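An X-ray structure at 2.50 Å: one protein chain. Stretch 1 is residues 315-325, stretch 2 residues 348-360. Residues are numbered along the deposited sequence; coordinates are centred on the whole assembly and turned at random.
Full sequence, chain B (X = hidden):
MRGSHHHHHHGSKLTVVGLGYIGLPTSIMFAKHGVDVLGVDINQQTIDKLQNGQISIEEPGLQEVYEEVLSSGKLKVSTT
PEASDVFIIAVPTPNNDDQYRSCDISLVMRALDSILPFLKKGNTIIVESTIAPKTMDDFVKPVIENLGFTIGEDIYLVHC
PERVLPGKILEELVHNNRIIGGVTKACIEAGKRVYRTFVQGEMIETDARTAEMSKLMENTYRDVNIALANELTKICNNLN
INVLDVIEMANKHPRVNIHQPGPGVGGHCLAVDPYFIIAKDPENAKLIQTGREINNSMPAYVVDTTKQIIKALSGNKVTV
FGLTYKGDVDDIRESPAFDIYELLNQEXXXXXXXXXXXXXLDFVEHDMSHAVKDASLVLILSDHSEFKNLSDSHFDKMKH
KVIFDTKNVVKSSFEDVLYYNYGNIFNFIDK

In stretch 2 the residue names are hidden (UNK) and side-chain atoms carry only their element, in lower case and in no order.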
# COMPACT_ATOMS: atom_id res chain seq x y z
N GLY B 315 -18.45 -35.77 7.80
CA GLY B 315 -17.19 -35.86 8.52
C GLY B 315 -16.87 -34.64 9.36
O GLY B 315 -17.53 -33.60 9.26
N ASN B 316 -15.84 -34.78 10.21
CA ASN B 316 -15.35 -33.75 11.12
C ASN B 316 -13.86 -33.45 10.88
O ASN B 316 -13.37 -32.41 11.32
CB ASN B 316 -15.55 -34.22 12.58
CG ASN B 316 -16.91 -33.93 13.16
OD1 ASN B 316 -17.84 -33.49 12.48
ND2 ASN B 316 -17.03 -34.15 14.46
N LYS B 317 -13.16 -34.38 10.21
CA LYS B 317 -11.72 -34.31 9.96
C LYS B 317 -11.25 -33.29 8.93
O LYS B 317 -11.58 -33.39 7.74
CB LYS B 317 -11.11 -35.70 9.73
CG LYS B 317 -9.65 -35.77 10.18
CD LYS B 317 -8.90 -36.92 9.55
CE LYS B 317 -7.43 -36.83 9.88
NZ LYS B 317 -6.66 -37.91 9.23
N VAL B 318 -10.44 -32.33 9.42
CA VAL B 318 -9.78 -31.29 8.63
C VAL B 318 -8.28 -31.46 8.81
O VAL B 318 -7.80 -31.45 9.95
CB VAL B 318 -10.25 -29.82 8.90
CG1 VAL B 318 -10.01 -29.41 10.34
CG2 VAL B 318 -9.57 -28.84 7.94
N THR B 319 -7.55 -31.64 7.69
CA THR B 319 -6.10 -31.77 7.72
C THR B 319 -5.46 -30.43 7.36
O THR B 319 -5.56 -29.97 6.22
CB THR B 319 -5.60 -32.92 6.85
OG1 THR B 319 -6.29 -34.11 7.21
CG2 THR B 319 -4.11 -33.15 6.98
N VAL B 320 -4.79 -29.82 8.32
CA VAL B 320 -4.06 -28.57 8.13
C VAL B 320 -2.72 -28.90 7.45
O VAL B 320 -2.02 -29.83 7.86
CB VAL B 320 -3.92 -27.80 9.48
CG1 VAL B 320 -2.78 -26.78 9.44
CG2 VAL B 320 -5.23 -27.14 9.87
N PHE B 321 -2.40 -28.17 6.37
CA PHE B 321 -1.17 -28.29 5.60
C PHE B 321 -0.33 -27.01 5.81
O PHE B 321 -0.61 -25.97 5.22
CB PHE B 321 -1.49 -28.52 4.11
CG PHE B 321 -1.59 -29.95 3.65
CD1 PHE B 321 -1.28 -30.30 2.34
CD2 PHE B 321 -2.02 -30.95 4.52
CE1 PHE B 321 -1.39 -31.62 1.91
CE2 PHE B 321 -2.12 -32.28 4.08
CZ PHE B 321 -1.81 -32.61 2.78
N GLY B 322 0.64 -27.10 6.70
CA GLY B 322 1.50 -25.99 7.06
C GLY B 322 1.06 -25.30 8.34
O GLY B 322 -0.11 -24.97 8.50
N LEU B 323 2.02 -25.11 9.27
CA LEU B 323 1.80 -24.47 10.57
C LEU B 323 2.71 -23.23 10.75
O LEU B 323 2.69 -22.60 11.81
CB LEU B 323 2.06 -25.47 11.70
CG LEU B 323 1.06 -26.62 11.96
CD1 LEU B 323 1.56 -27.46 13.10
CD2 LEU B 323 -0.27 -26.11 12.41
N THR B 324 3.45 -22.85 9.70
CA THR B 324 4.38 -21.73 9.70
C THR B 324 3.86 -20.52 8.93
O THR B 324 3.05 -20.69 8.01
CB THR B 324 5.73 -22.17 9.09
OG1 THR B 324 5.53 -22.55 7.72
CG2 THR B 324 6.39 -23.30 9.88
N TYR B 325 4.36 -19.30 9.25
CA TYR B 325 3.97 -18.10 8.50
C TYR B 325 4.63 -18.13 7.13
O TYR B 325 3.93 -18.10 6.12
CB TYR B 325 4.27 -16.79 9.25
CG TYR B 325 4.06 -15.53 8.42
CD1 TYR B 325 2.81 -15.21 7.89
CD2 TYR B 325 5.10 -14.62 8.21
CE1 TYR B 325 2.61 -14.05 7.13
CE2 TYR B 325 4.91 -13.46 7.46
CZ TYR B 325 3.66 -13.17 6.93
OH TYR B 325 3.47 -12.01 6.21
N UNK B 348 -15.25 -27.71 18.86
CA UNK B 348 -15.89 -29.04 18.82
C UNK B 348 -16.58 -29.21 17.46
O UNK B 348 -16.77 -28.22 16.75
c UNK B 348 -17.17 -27.56 20.22
c UNK B 348 -16.09 -26.73 19.58
c UNK B 348 -16.88 -29.01 19.99
N UNK B 349 -16.94 -30.45 17.09
CA UNK B 349 -17.56 -30.77 15.79
C UNK B 349 -16.52 -30.72 14.65
O UNK B 349 -16.89 -30.84 13.48
o UNK B 349 -19.94 -28.36 16.91
c UNK B 349 -19.76 -29.57 16.63
c UNK B 349 -18.82 -29.90 15.46
o UNK B 349 -20.33 -30.52 17.23
N UNK B 350 -15.22 -30.54 14.99
CA UNK B 350 -14.08 -30.52 14.06
C UNK B 350 -12.92 -31.29 14.69
O UNK B 350 -12.48 -30.97 15.79
c UNK B 350 -12.39 -29.17 12.74
c UNK B 350 -13.64 -29.09 13.60
c UNK B 350 -14.68 -26.89 12.91
c UNK B 350 -14.75 -28.36 12.82
N UNK B 351 -12.45 -32.32 13.96
CA UNK B 351 -11.30 -33.16 14.31
C UNK B 351 -10.12 -32.69 13.45
O UNK B 351 -10.13 -32.85 12.24
c UNK B 351 -9.71 -36.29 14.35
c UNK B 351 -10.88 -35.59 15.00
o UNK B 351 -9.92 -37.05 13.37
c UNK B 351 -11.64 -34.65 14.08
o UNK B 351 -8.57 -36.13 14.85
N UNK B 352 -9.15 -32.02 14.08
CA UNK B 352 -8.01 -31.45 13.36
C UNK B 352 -6.77 -32.33 13.36
O UNK B 352 -6.47 -33.00 14.36
c UNK B 352 -6.72 -29.89 14.89
c UNK B 352 -9.00 -29.26 14.11
c UNK B 352 -7.72 -29.97 13.75
N UNK B 353 -6.03 -32.30 12.26
CA UNK B 353 -4.81 -33.05 12.09
C UNK B 353 -3.82 -32.19 11.29
O UNK B 353 -4.09 -31.84 10.15
s UNK B 353 -3.66 -35.41 11.04
c UNK B 353 -5.11 -34.39 11.40
N UNK B 354 -2.70 -31.81 11.92
CA UNK B 354 -1.69 -30.99 11.27
C UNK B 354 -0.65 -31.77 10.52
O UNK B 354 -0.13 -32.76 11.03
c UNK B 354 -1.02 -30.10 12.29
N UNK B 355 -0.30 -31.30 9.32
CA UNK B 355 0.76 -31.85 8.48
C UNK B 355 1.74 -30.73 8.07
O UNK B 355 1.36 -29.81 7.35
c UNK B 355 0.22 -32.59 7.23
c UNK B 355 3.21 -34.46 5.76
c UNK B 355 2.13 -34.12 6.58
c UNK B 355 2.72 -32.59 4.34
c UNK B 355 1.33 -33.01 6.29
c UNK B 355 1.65 -32.25 5.17
o UNK B 355 4.55 -34.04 3.82
c UNK B 355 3.49 -33.71 4.63
N UNK B 356 3.00 -30.84 8.52
CA UNK B 356 4.07 -29.92 8.13
C UNK B 356 5.43 -30.64 8.09
O UNK B 356 5.92 -31.06 9.14
o UNK B 356 5.95 -27.73 7.78
c UNK B 356 4.09 -28.62 8.97
o UNK B 356 4.37 -26.34 8.36
c UNK B 356 4.85 -27.48 8.30
N UNK B 357 6.04 -30.79 6.89
CA UNK B 357 7.35 -31.48 6.81
C UNK B 357 8.51 -30.72 7.46
O UNK B 357 9.52 -31.34 7.80
c UNK B 357 5.58 -30.33 5.56
c UNK B 357 6.79 -30.54 4.68
c UNK B 357 7.57 -31.63 5.30
N UNK B 358 8.37 -29.40 7.62
CA UNK B 358 9.38 -28.51 8.20
C UNK B 358 9.27 -28.41 9.72
O UNK B 358 10.26 -28.07 10.37
n UNK B 358 9.28 -27.27 3.89
c UNK B 358 8.58 -27.26 5.07
c UNK B 358 9.30 -27.12 7.55
c UNK B 358 9.49 -27.16 6.06
n UNK B 358 10.75 -27.14 5.51
c UNK B 358 10.57 -27.20 4.20
N UNK B 359 8.07 -28.69 10.30
CA UNK B 359 7.80 -28.61 11.75
C UNK B 359 7.99 -29.98 12.45
O UNK B 359 7.29 -30.95 12.14
c UNK B 359 6.44 -27.94 12.08
c UNK B 359 6.32 -26.56 11.46
c UNK B 359 6.22 -27.85 13.58
N UNK B 360 8.93 -30.02 13.42
CA UNK B 360 9.28 -31.24 14.15
C UNK B 360 8.55 -31.51 15.47
O UNK B 360 8.90 -32.47 16.16
c UNK B 360 10.82 -31.37 14.31
c UNK B 360 11.47 -32.37 13.36
c UNK B 360 11.57 -31.94 11.91
o UNK B 360 12.31 -30.97 11.63
o UNK B 360 10.89 -32.56 11.06

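Position 348 has three side-chain carbons that close a ring onto its own backbone N, and it touches nothing on stretch 1: Pro-348. At 349 two carbons end in two oxygens, a short carboxylate, hence Asp-349; its backbone O lies 3.0 Å from Asn-316 OD1.

Position 350 carries four carbons, forked at the first, with one arm two carbons long. That is Ile-350, whose CG2 packs 3.4 Å from Val-318 CG1. Three carbons ending in two oxygens at 351 give Glu-351. Glu-351 N donates to Asn-316 O (2.8 Å, 159°). Glu-351 O accepts from Val-318 N (2.9 Å, 163°), while OE1 rests 3.4 Å from Lys-317 CG, against the aliphatic part of that chain.

At 352 one carbon bears two more: Val-352, with CG1 3.9 Å from Val-318 CG1. At 353 one carbon is followed by a sulfur: Cys-353, whose CB meets Lys-317 CE at 3.7 Å. Its N reaches Val-318 O at 3.0 Å, and its O receives Val-320 N at 2.8 Å, both hydrogen bonds.

A single carbon at 354 means Ala-354, with CB 3.8 Å from Leu-323 CD1. Position 355 shows one carbon, then a six-carbon ring bearing an oxygen: Tyr-355. Its ring edge points toward the face of Phe-321, with centroids 5.1 Å apart and planes at 51°. Its N donates a hydrogen bond to Val-320 O (2.7 Å), and its O accepts from Gly-322 N (2.9 Å).

Two carbons and two oxygens recur at 356, giving Asp-356. OD1 accepts from Leu-323 N at 2.8 Å and 164°, so a side chain takes over where the backbone ladder stops; OD2 accepts from the backbone N of position 358 at 2.9 Å. Position 357, again three carbons closed onto N, is Pro-357, clear of stretch 1. At 358 a carbon leads to a five-membered ring of three carbons and two nitrogens, touching nothing on stretch 1: His-358. The forked three-carbon chain at 359 is Val-359, with CG2 3.6 Å from Thr-324 CG2. Three carbons and two oxygens at 360 give Glu-360, out of reach.

The contact is a parallel strand pair, 317-321 beside 351-355, with axes at 23° and 4.5 Å apart at closest. Six backbone hydrogen bonds fix the register, pairing Lys-317 with Glu-351 through Phe-321 with Tyr-355. Side chains alternate: Lys-317, Thr-319 and Phe-321 share one face with Glu-351, Cys-353 and Tyr-355; Val-318 and Val-320 share the other with Val-352 and Ala-354. Beyond the strands, Asp-356 ties the two loops together. The contact buries 833 Å².

Stretch 2 (348-360) PDIEVCAYDPHVE
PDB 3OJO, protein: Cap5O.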